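Local coordinates for uncharacterized protein MT2708 (Mycobacterium tuberculosis, PDB 2FGG) that is of unknown function but is related to the Mycobacterium tuberculosis protein Rv1738, at residues Leu16-Glu19 against Thr24-Lys27. Residues are numbered along the deposited sequence; the frame is centred on the assembly and turned at random.
Sequences LIEE and TRAK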
loop_
_atom_site.group_PDB
_atom_site.type_symbol
_atom_site.label_atom_id
_atom_site.label_comp_id
_atom_site.label_asym_id
_atom_site.label_seq_id
_atom_site.Cartn_x
_atom_site.Cartn_y
_atom_site.Cartn_z
ATOM N N LEU A 16 -3.135 8.178 -3.479
ATOM C CA LEU A 16 -4.058 9.273 -3.215
ATOM C C LEU A 16 -4.076 9.558 -1.718
ATOM O O LEU A 16 -4.216 8.641 -0.922
ATOM C CB LEU A 16 -5.462 8.906 -3.705
ATOM C CG LEU A 16 -6.667 9.777 -3.330
ATOM C CD1 LEU A 16 -6.651 11.119 -4.050
ATOM C CD2 LEU A 16 -7.962 9.044 -3.619
ATOM N N ILE A 17 -3.914 10.826 -1.343
ATOM C CA ILE A 17 -4.045 11.254 0.055
ATOM C C ILE A 17 -5.225 12.209 0.200
ATOM O O ILE A 17 -5.216 13.289 -0.379
ATOM C CB ILE A 17 -2.776 11.971 0.589
ATOM C CG1 ILE A 17 -1.512 11.155 0.319
ATOM C CG2 ILE A 17 -2.906 12.271 2.081
ATOM C CD1 ILE A 17 -0.736 11.624 -0.891
ATOM N N GLU A 18 -6.232 11.808 0.971
ATOM C CA GLU A 18 -7.384 12.666 1.245
ATOM C C GLU A 18 -7.405 13.030 2.716
ATOM O O GLU A 18 -7.306 12.155 3.574
ATOM C CB GLU A 18 -8.699 11.968 0.910
ATOM C CG GLU A 18 -8.787 11.325 -0.450
ATOM C CD GLU A 18 -10.094 10.581 -0.626
ATOM O OE1 GLU A 18 -10.124 9.360 -0.350
ATOM O OE2 GLU A 18 -11.097 11.222 -1.015
ATOM N N GLU A 19 -7.553 14.319 3.000
ATOM C CA GLU A 19 -7.573 14.816 4.372
ATOM C C GLU A 19 -8.983 15.295 4.710
ATOM O O GLU A 19 -9.488 16.239 4.097
ATOM C CB GLU A 19 -6.537 15.929 4.540
ATOM C CG GLU A 19 -5.108 15.474 4.245
ATOM C CD GLU A 19 -4.269 16.545 3.575
ATOM O OE1 GLU A 19 -3.715 16.269 2.491
ATOM O OE2 GLU A 19 -4.168 17.664 4.126
ATOM N N THR A 24 -6.716 11.919 8.050
ATOM C CA THR A 24 -6.173 11.781 6.704
ATOM C C THR A 24 -5.971 10.313 6.290
ATOM O O THR A 24 -5.464 9.499 7.059
ATOM C CB THR A 24 -4.908 12.678 6.492
ATOM O OG1 THR A 24 -3.936 11.994 5.694
ATOM C CG2 THR A 24 -4.283 13.086 7.819
ATOM N N ARG A 25 -6.397 9.992 5.071
ATOM C CA ARG A 25 -6.361 8.625 4.557
ATOM C C ARG A 25 -5.601 8.535 3.244
ATOM O O ARG A 25 -5.782 9.353 2.353
ATOM C CB ARG A 25 -7.780 8.091 4.344
ATOM C CG ARG A 25 -7.842 6.654 3.835
ATOM C CD ARG A 25 -8.805 6.527 2.661
ATOM N NE ARG A 25 -10.197 6.491 3.092
ATOM C CZ ARG A 25 -11.236 6.818 2.325
ATOM N NH1 ARG A 25 -11.052 7.221 1.073
ATOM N NH2 ARG A 25 -12.463 6.753 2.821
ATOM N N ALA A 26 -4.754 7.523 3.133
ATOM C CA ALA A 26 -4.052 7.258 1.892
ATOM C C ALA A 26 -4.444 5.911 1.305
ATOM O O ALA A 26 -4.672 4.938 2.025
ATOM C CB ALA A 26 -2.552 7.341 2.084
ATOM N N LYS A 27 -4.545 5.890 -0.017
ATOM C CA LYS A 27 -4.754 4.679 -0.778
ATOM C C LYS A 27 -3.588 4.530 -1.749
ATOM O O LYS A 27 -3.264 5.476 -2.469
ATOM C CB LYS A 27 -6.086 4.748 -1.518
ATOM C CG LYS A 27 -7.288 4.581 -0.600
ATOM C CD LYS A 27 -8.598 4.826 -1.319
ATOM C CE LYS A 27 -9.753 4.406 -0.452
ATOM N NZ LYS A 27 -10.972 4.199 -1.269
#
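E18 and R25 face each other as a hydrogen-bonded antiparallel pair and are joined twice, through their backbones and through their charges. E18 N gives its hydrogen to R25 O at 2.9 Å, and R25 N returns a nearly straight bond to E18 O at 2.8 Å. Above them the two side chains run alongside each other on the same face, and a salt bridge links E18 OE1 to R25 NH1 at 2.7 Å. The carboxylate and guanidinium planes stand 61° apart, and a single oxygen-nitrogen pair makes the contact, not a flat two-pronged bridge. The glutamate runs extended beyond CG, whereas the arginine, its CG anti to the backbone N (chi1 -179°), bends at chi2 and chi3 to bring NH1 across. Long, charged chains suit this partly exposed face, which L16 and K27 share; K27 NZ lies 5.3 Å from E18 OE1, too far for a salt bridge, though its charge may add to the favourable field. The R25 side chain also touches V40 and L42 of strand 35-43.

L16 and K27 form the next hydrogen-bonded pair, with 2.9 Å between L16 N and K27 O. Between the two pairs, I17 and A26 turn to the other face, and A26 CA sends a C-H contact to L16 O at 3.1 Å. The I17 methyl CG2 lies 3.8 Å from T24 OG1, and E19 CG packs on T24 CB at 3.6 Å.

This second face meets helix 54-83: I17 rests on D57 and I61, T24 touches D57, and A26, whose side chain is a single methyl, touches A60. Successive residues alternate between the two faces, as in any antiparallel beta hairpin, here the first two strands of a three-stranded meander backed by a long helix.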